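Alpha/beta hydrolase fold protein (Sphaerobacter thermophilus, PDB 3R0V) probably acts as a hydrolase of the alpha/beta hydrolase superfamily, although its natural substrate is not established. Local coordinates at residues Ala88-Leu102 / Pro110-Ala122. Numbering follows the deposited sequence.
Sequences AAFVFGMSSGAGLSL and PITRLAVFEPPYA. With MLT (D-malate), chain F.
Val91 and Ala115 belong to neighbouring parallel strands: Val91 N binds Arg113 O, and Val91 O takes Ala115 N at 2.9 Å in a nearly straight bond (N-H...O 173°). Gly93 and Phe117 continue the pattern until Ser95 N reaches Phe117 O (2.9 Å), while a beta bulge shifts the register between Ala89 and Val91.

On the face packed by helix 96-106, Ala98 CB presses tightly on Val116 CB (3.5 Å), a fit suited to a small methyl. Leu102 crosses Leu114 at about a right angle, CD2 on CD2 at 3.6 Å. Gly93, lacking a side chain, lets Ser101 OG sit over the strand, where it bonds Gly97 O. On the opposite face, covered by helix 249-260, Phe92 CG is anti to the backbone N (chi1 171°), laying the ring alongside Phe117, with Phe92 CE1 3.8 Å from Phe117 CB.

The right-handed beta-alpha-beta crossover contains a Gly-x-Ser-x-Gly sequence consistent with a nucleophile elbow: Ser95, at the strand-helix turn, has positive phi (54°).

Around the ligand, Ser96 N donates to D-malate O1 (2.9 Å); the ligand is also hydrogen-bonded to Ala32 N, and Pro120 CG approaches O2. A water joins Ser95 OG to Glu118 OE1; Glu118 OE2 is held by Ser217.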
ATOM      1  N   ALA A  88       2.120  -1.326 -19.392  1.00 10.15           N
ATOM      2  CA  ALA A  88       0.812  -1.309 -18.753  1.00 10.31           C
ATOM      3  C   ALA A  88       0.747  -2.529 -17.847  1.00 10.41           C
ATOM      4  O   ALA A  88       1.422  -3.532 -18.105  1.00 12.71           O
ATOM      5  CB  ALA A  88      -0.295  -1.377 -19.794  1.00 12.31           C
ATOM      6  N   ALA A  89      -0.066  -2.476 -16.804  1.00 10.15           N
ATOM      7  CA  ALA A  89      -0.159  -3.625 -15.925  1.00 10.56           C
ATOM      8  C   ALA A  89      -1.413  -3.596 -15.098  1.00 11.21           C
ATOM      9  O   ALA A  89      -2.019  -2.542 -14.905  1.00 11.73           O
ATOM     10  CB  ALA A  89       1.048  -3.676 -15.000  1.00 13.33           C
ATOM     11  N   PHE A  90      -1.768  -4.768 -14.583  1.00 11.58           N
ATOM     12  CA  PHE A  90      -2.698  -4.879 -13.466  1.00 11.01           C
ATOM     13  C   PHE A  90      -1.931  -4.433 -12.218  1.00 12.52           C
ATOM     14  O   PHE A  90      -0.717  -4.640 -12.131  1.00 12.71           O
ATOM     15  CB  PHE A  90      -3.118  -6.334 -13.271  1.00 11.45           C
ATOM     16  CG  PHE A  90      -3.761  -6.973 -14.473  1.00 12.72           C
ATOM     17  CD1 PHE A  90      -4.500  -6.232 -15.381  1.00 14.39           C
ATOM     18  CD2 PHE A  90      -3.623  -8.336 -14.687  1.00 14.04           C
ATOM     19  CE1 PHE A  90      -5.107  -6.848 -16.478  1.00 16.29           C
ATOM     20  CE2 PHE A  90      -4.211  -8.949 -15.781  1.00 13.65           C
ATOM     21  CZ  PHE A  90      -4.949  -8.198 -16.685  1.00 15.12           C
ATOM     22  N   VAL A  91      -2.619  -3.837 -11.247  1.00 10.76           N
ATOM     23  CA  VAL A  91      -1.945  -3.398 -10.027  1.00 11.11           C
ATOM     24  C   VAL A  91      -2.699  -3.904  -8.817  1.00 11.45           C
ATOM     25  O   VAL A  91      -3.925  -3.835  -8.786  1.00 12.23           O
ATOM     26  CB  VAL A  91      -1.826  -1.857  -9.959  1.00 10.16           C
ATOM     27  CG1 VAL A  91      -1.391  -1.395  -8.567  1.00 12.41           C
ATOM     28  CG2 VAL A  91      -0.860  -1.360 -11.011  1.00 11.95           C
ATOM     29  N   PHE A  92      -1.964  -4.446  -7.843  1.00 10.64           N
ATOM     30  CA  PHE A  92      -2.524  -4.759  -6.530  1.00  9.89           C
ATOM     31  C   PHE A  92      -1.818  -3.899  -5.493  1.00 12.19           C
ATOM     32  O   PHE A  92      -0.605  -4.006  -5.321  1.00 11.86           O
ATOM     33  CB  PHE A  92      -2.335  -6.241  -6.177  1.00 11.63           C
ATOM     34  CG  PHE A  92      -2.707  -6.582  -4.743  1.00 11.05           C
ATOM     35  CD1 PHE A  92      -3.970  -6.296  -4.251  1.00 14.39           C
ATOM     36  CD2 PHE A  92      -1.783  -7.172  -3.890  1.00 13.23           C
ATOM     37  CE1 PHE A  92      -4.312  -6.596  -2.934  1.00 14.24           C
ATOM     38  CE2 PHE A  92      -2.126  -7.488  -2.581  1.00 16.64           C
ATOM     39  CZ  PHE A  92      -3.388  -7.202  -2.111  1.00 15.31           C
ATOM     40  N   GLY A  93      -2.577  -3.051  -4.800  1.00 10.55           N
ATOM     41  CA  GLY A  93      -2.007  -2.168  -3.793  1.00 10.69           C
ATOM     42  C   GLY A  93      -2.473  -2.544  -2.399  1.00 12.28           C
ATOM     43  O   GLY A  93      -3.654  -2.816  -2.165  1.00 12.22           O
HETATM   44  N   MSE A  94      -1.525  -2.540  -1.467  1.00 11.82           N
HETATM   45  CA  MSE A  94      -1.788  -2.932  -0.090  0.61 14.52           C
HETATM   46  C   MSE A  94      -1.742  -1.735   0.852  1.00 13.06           C
HETATM   47  O   MSE A  94      -0.770  -0.988   0.870  1.00 13.11           O
HETATM   48  CB  MSE A  94      -0.760  -3.974   0.355  0.61 17.28           C
HETATM   49  CG  MSE A  94      -0.949  -5.336  -0.292  0.61 23.24           C
HETATM   50 SE   MSE A  94       0.724  -6.333  -0.434  0.41 33.93          SE
HETATM   51  CE  MSE A  94       1.517  -5.382  -1.942  0.61 25.32           C
ATOM     52  N   SER A  95      -2.808  -1.564   1.632  1.00 12.71           N
ATOM     53  CA  SER A  95      -2.862  -0.527   2.661  1.00 12.76           C
ATOM     54  C   SER A  95      -2.549   0.850   2.089  1.00 13.96           C
ATOM     55  O   SER A  95      -3.200   1.263   1.134  1.00 12.69           O
ATOM     56  CB  SER A  95      -1.966  -0.920   3.840  1.00 16.27           C
ATOM     57  OG  SER A  95      -2.301  -2.233   4.273  1.00 28.18           O
ATOM     58  N   SER A  96      -1.589   1.579   2.636  1.00 12.12           N
ATOM     59  CA  SER A  96      -1.319   2.890   2.061  1.00 12.07           C
ATOM     60  C   SER A  96      -0.834   2.788   0.603  1.00 13.58           C
ATOM     61  O   SER A  96      -0.965   3.745  -0.159  1.00 14.32           O
ATOM     62  CB  SER A  96      -0.340   3.689   2.929  1.00 14.70           C
ATOM     63  OG  SER A  96       0.921   3.071   2.954  1.00 16.86           O
ATOM     64  N   GLY A  97      -0.314   1.626   0.212  1.00 11.34           N
ATOM     65  CA  GLY A  97       0.044   1.386  -1.179  1.00 10.59           C
ATOM     66  C   GLY A  97      -1.192   1.361  -2.061  1.00 11.23           C
ATOM     67  O   GLY A  97      -1.109   1.657  -3.260  1.00 12.70           O
ATOM     68  N   ALA A  98      -2.339   1.019  -1.476  1.00 11.44           N
ATOM     69  CA  ALA A  98      -3.614   1.111  -2.189  1.00 12.40           C
ATOM     70  C   ALA A  98      -3.983   2.569  -2.435  1.00 11.40           C
ATOM     71  O   ALA A  98      -4.498   2.909  -3.489  1.00 13.14           O
ATOM     72  CB  ALA A  98      -4.722   0.404  -1.413  1.00 12.42           C
ATOM     73  N   GLY A  99      -3.713   3.437  -1.462  1.00 11.18           N
ATOM     74  CA  GLY A  99      -3.932   4.863  -1.651  1.00 11.76           C
ATOM     75  C   GLY A  99      -3.080   5.375  -2.795  1.00 12.21           C
ATOM     76  O   GLY A  99      -3.556   6.097  -3.674  1.00 12.82           O
ATOM     77  N   LEU A 100      -1.807   5.003  -2.796  1.00 11.21           N
ATOM     78  CA  LEU A 100      -0.897   5.424  -3.846  1.00 10.48           C
ATOM     79  C   LEU A 100      -1.374   4.918  -5.209  1.00 11.80           C
ATOM     80  O   LEU A 100      -1.338   5.655  -6.201  1.00 11.51           O
ATOM     81  CB  LEU A 100       0.518   4.917  -3.541  1.00 12.84           C
ATOM     82  CG  LEU A 100       1.620   5.192  -4.560  1.00 13.67           C
ATOM     83  CD1 LEU A 100       1.782   6.678  -4.794  1.00 14.26           C
ATOM     84  CD2 LEU A 100       2.923   4.567  -4.069  1.00 15.26           C
ATOM     85  N   SER A 101      -1.814   3.666  -5.251  1.00 11.02           N
ATOM     86  CA  SER A 101      -2.294   3.066  -6.494  1.00 11.32           C
ATOM     87  C   SER A 101      -3.542   3.762  -7.020  1.00 10.83           C
ATOM     88  O   SER A 101      -3.669   3.977  -8.239  1.00 11.96           O
ATOM     89  CB  SER A 101      -2.545   1.571  -6.319  1.00 12.95           C
ATOM     90  OG  SER A 101      -1.352   0.900  -5.960  1.00 14.29           O
ATOM     91  N   LEU A 102      -4.460   4.113  -6.118  1.00 11.24           N
ATOM     92  CA  LEU A 102      -5.666   4.845  -6.505  1.00 10.94           C
ATOM     93  C   LEU A 102      -5.315   6.235  -7.033  1.00 10.49           C
ATOM     94  O   LEU A 102      -5.851   6.667  -8.049  1.00 12.20           O
ATOM     95  CB  LEU A 102      -6.660   4.928  -5.333  1.00 10.35           C
ATOM     96  CG  LEU A 102      -7.328   3.605  -4.953  1.00 10.66           C
ATOM     97  CD1 LEU A 102      -7.776   3.603  -3.501  1.00 12.75           C
ATOM     98  CD2 LEU A 102      -8.521   3.342  -5.875  1.00 14.94           C
ATOM     99  N   PRO A 110      -1.052   3.957 -16.842  1.00 12.46           N
ATOM    100  CA  PRO A 110      -1.620   2.830 -17.594  1.00 12.20           C
ATOM    101  C   PRO A 110      -1.813   1.582 -16.739  1.00 13.52           C
ATOM    102  O   PRO A 110      -1.142   0.555 -16.901  1.00 15.07           O
ATOM    103  CB  PRO A 110      -0.596   2.609 -18.715  1.00 13.64           C
ATOM    104  CG  PRO A 110       0.689   3.111 -18.158  1.00 14.76           C
ATOM    105  CD  PRO A 110       0.323   4.276 -17.264  1.00 14.39           C
ATOM    106  N   ILE A 111      -2.743   1.707 -15.797  1.00 12.71           N
ATOM    107  CA  ILE A 111      -3.195   0.611 -14.949  1.00 11.74           C
ATOM    108  C   ILE A 111      -4.479   0.066 -15.571  1.00 13.08           C
ATOM    109  O   ILE A 111      -5.466   0.802 -15.722  1.00 16.03           O
ATOM    110  CB  ILE A 111      -3.461   1.122 -13.511  1.00 12.37           C
ATOM    111  CG1 ILE A 111      -2.165   1.697 -12.921  1.00 12.30           C
ATOM    112  CG2 ILE A 111      -3.989   0.007 -12.625  1.00 11.76           C
ATOM    113  CD1 ILE A 111      -2.318   2.372 -11.563  1.00 13.48           C
ATOM    114  N   THR A 112      -4.467  -1.212 -15.945  1.00 12.72           N
ATOM    115  CA  THR A 112      -5.585  -1.751 -16.709  0.58 13.69           C
ATOM    116  C   THR A 112      -6.678  -2.373 -15.834  1.00 12.75           C
ATOM    117  O   THR A 112      -7.850  -2.334 -16.197  1.00 13.11           O
ATOM    118  CB  THR A 112      -5.107  -2.745 -17.762  0.58 13.14           C
ATOM    119  OG1 THR A 112      -4.299  -3.745 -17.133  0.58 14.36           O
ATOM    120  CG2 THR A 112      -4.269  -2.030 -18.820  0.58 16.08           C
ATOM    121  N   ARG A 113      -6.289  -2.935 -14.686  1.00 12.04           N
ATOM    122  CA  ARG A 113      -7.213  -3.438 -13.667  0.51 12.28           C
ATOM    123  C   ARG A 113      -6.577  -3.125 -12.321  1.00 11.01           C
ATOM    124  O   ARG A 113      -5.366  -3.215 -12.189  1.00 13.12           O
ATOM    125  CB  ARG A 113      -7.411  -4.950 -13.792  0.51 11.64           C
ATOM    126  CG  ARG A 113      -8.009  -5.399 -15.123  0.51 12.89           C
ATOM    127  CD  ARG A 113      -8.270  -6.901 -15.141  0.51 15.90           C
ATOM    128  NE  ARG A 113      -8.979  -7.303 -16.353  0.51 16.75           N
ATOM    129  CZ  ARG A 113     -10.280  -7.574 -16.397  0.51 23.88           C
ATOM    130  NH1 ARG A 113     -11.010  -7.506 -15.291  0.51 26.06           N
ATOM    131  NH2 ARG A 113     -10.847  -7.924 -17.544  0.51 25.79           N
ATOM    132  N   LEU A 114      -7.390  -2.774 -11.327  1.00 10.62           N
ATOM    133  CA  LEU A 114      -6.840  -2.362 -10.035  1.00 11.34           C
ATOM    134  C   LEU A 114      -7.497  -3.107  -8.889  1.00 12.18           C
ATOM    135  O   LEU A 114      -8.719  -3.106  -8.792  1.00 14.01           O
ATOM    136  CB  LEU A 114      -7.058  -0.861  -9.844  1.00 11.95           C
ATOM    137  CG  LEU A 114      -6.644  -0.275  -8.487  1.00 13.02           C
ATOM    138  CD1 LEU A 114      -5.149  -0.459  -8.223  1.00 13.87           C
ATOM    139  CD2 LEU A 114      -7.027   1.200  -8.409  1.00 16.94           C
ATOM    140  N   ALA A 115      -6.687  -3.722  -8.018  1.00 10.12           N
ATOM    141  CA  ALA A 115      -7.186  -4.340  -6.800  1.00  9.96           C
ATOM    142  C   ALA A 115      -6.498  -3.666  -5.630  1.00 10.44           C
ATOM    143  O   ALA A 115      -5.290  -3.403  -5.666  1.00 11.23           O
ATOM    144  CB  ALA A 115      -6.897  -5.831  -6.804  1.00 12.13           C
ATOM    145  N   VAL A 116      -7.277  -3.369  -4.594  1.00 10.87           N
ATOM    146  CA  VAL A 116      -6.737  -2.721  -3.401  1.00 10.63           C
ATOM    147  C   VAL A 116      -7.214  -3.425  -2.136  1.00 12.01           C
ATOM    148  O   VAL A 116      -8.376  -3.828  -2.035  1.00 13.69           O
ATOM    149  CB  VAL A 116      -7.117  -1.223  -3.354  1.00 11.58           C
ATOM    150  CG1 VAL A 116      -6.428  -0.448  -4.474  1.00 13.04           C
ATOM    151  CG2 VAL A 116      -8.645  -1.037  -3.412  1.00 14.12           C
ATOM    152  N   PHE A 117      -6.305  -3.585  -1.182  1.00 10.57           N
ATOM    153  CA  PHE A 117      -6.631  -4.221   0.086  1.00 11.75           C
ATOM    154  C   PHE A 117      -6.530  -3.213   1.227  1.00 11.59           C
ATOM    155  O   PHE A 117      -5.473  -2.604   1.454  1.00 11.79           O
ATOM    156  CB  PHE A 117      -5.679  -5.391   0.344  1.00 14.01           C
ATOM    157  CG  PHE A 117      -5.877  -6.070   1.672  1.00 15.02           C
ATOM    158  CD1 PHE A 117      -6.897  -6.989   1.850  1.00 20.84           C
ATOM    159  CD2 PHE A 117      -5.023  -5.799   2.733  1.00 19.91           C
ATOM    160  CE1 PHE A 117      -7.076  -7.626   3.075  1.00 21.47           C
ATOM    161  CE2 PHE A 117      -5.193  -6.441   3.964  1.00 23.07           C
ATOM    162  CZ  PHE A 117      -6.217  -7.352   4.129  1.00 22.16           C
ATOM    163  N   GLU A 118      -7.639  -3.049   1.943  1.00 11.55           N
ATOM    164  CA  GLU A 118      -7.693  -2.208   3.148  1.00 12.92           C
ATOM    165  C   GLU A 118      -7.045  -0.828   2.985  1.00 12.50           C
ATOM    166  O   GLU A 118      -6.212  -0.425   3.791  1.00 13.05           O
ATOM    167  CB  GLU A 118      -7.096  -2.940   4.364  1.00 14.27           C
ATOM    168  CG  GLU A 118      -7.821  -4.248   4.684  1.00 15.91           C
ATOM    169  CD  GLU A 118      -7.376  -4.892   5.984  1.00 22.49           C
ATOM    170  OE1 GLU A 118      -6.304  -4.532   6.520  1.00 21.14           O
ATOM    171  OE2 GLU A 118      -8.112  -5.770   6.476  1.00 28.00           O
ATOM    172  N   PRO A 119      -7.434  -0.078   1.949  1.00 12.13           N
ATOM    173  CA  PRO A 119      -6.964   1.310   1.872  1.00 12.81           C
ATOM    174  C   PRO A 119      -7.389   2.085   3.129  1.00 12.41           C
ATOM    175  O   PRO A 119      -8.581   2.120   3.442  1.00 12.94           O
ATOM    176  CB  PRO A 119      -7.678   1.855   0.623  1.00 14.89           C
ATOM    177  CG  PRO A 119      -8.806   0.927   0.376  1.00 19.01           C
ATOM    178  CD  PRO A 119      -8.398  -0.418   0.889  1.00 13.84           C
ATOM    179  N   PRO A 120      -6.429   2.676   3.853  1.00 12.82           N
ATOM    180  CA  PRO A 120      -6.748   3.205   5.190  1.00 10.62           C
ATOM    181  C   PRO A 120      -7.317   4.624   5.198  1.00 10.91           C
ATOM    182  O   PRO A 120      -6.871   5.471   5.981  1.00 11.90           O
ATOM    183  CB  PRO A 120      -5.396   3.152   5.921  1.00 12.10           C
ATOM    184  CG  PRO A 120      -4.371   3.315   4.802  1.00 11.69           C
ATOM    185  CD  PRO A 120      -4.973   2.616   3.603  1.00 13.50           C
ATOM    186  N   TYR A 121      -8.270   4.894   4.318  1.00 10.33           N
ATOM    187  CA  TYR A 121      -9.012   6.149   4.389  1.00  9.86           C
ATOM    188  C   TYR A 121     -10.003   6.039   5.539  1.00 12.52           C
ATOM    189  O   TYR A 121     -10.235   4.959   6.069  1.00 13.23           O
ATOM    190  CB  TYR A 121      -9.747   6.451   3.079  1.00 11.35           C
ATOM    191  CG  TYR A 121      -8.812   6.758   1.944  1.00 10.97           C
ATOM    192  CD1 TYR A 121      -8.296   8.033   1.792  1.00 12.14           C
ATOM    193  CD2 TYR A 121      -8.423   5.769   1.041  1.00 12.84           C
ATOM    194  CE1 TYR A 121      -7.417   8.329   0.761  1.00 11.76           C
ATOM    195  CE2 TYR A 121      -7.555   6.057   0.006  1.00 13.13           C
ATOM    196  CZ  TYR A 121      -7.055   7.337  -0.122  1.00 10.92           C
ATOM    197  OH  TYR A 121      -6.173   7.603  -1.150  1.00 13.61           O
ATOM    198  N   ALA A 122     -10.581   7.170   5.927  1.00 12.92           N
ATOM    199  CA  ALA A 122     -11.565   7.208   6.999  1.00 11.80           C
ATOM    200  C   ALA A 122     -12.832   7.864   6.484  1.00 12.92           C
ATOM    201  O   ALA A 122     -12.763   8.913   5.840  1.00 15.11           O
ATOM    202  CB  ALA A 122     -11.013   8.000   8.178  1.00 17.15           C
TER
HETATM  203  C1  MLT F 264      -0.729   1.179   6.072  1.00  9.81           C
HETATM  204  O1  MLT F 264      -0.043   1.019   5.010  1.00 16.30           O
HETATM  205  O2  MLT F 264      -1.685   1.952   6.120  1.00 25.71           O
HETATM  206  C2  MLT F 264      -0.342   0.365   7.277  1.00 33.26           C
HETATM  207  O3  MLT F 264       0.566  -0.652   6.903  1.00 41.83           O
HETATM  208  C3  MLT F 264      -1.575  -0.231   7.942  1.00 36.68           C
HETATM  209  C4  MLT F 264      -1.173  -1.334   8.897  1.00 41.47           C
HETATM  210  O4  MLT F 264      -0.003  -1.778   8.926  1.00 43.26           O
HETATM  211  O5  MLT F 264      -2.014  -1.822   9.680  1.00 46.58           O
HETATM  212  O   HOH W   1      -3.927  -3.101   6.427  1.00 25.52           O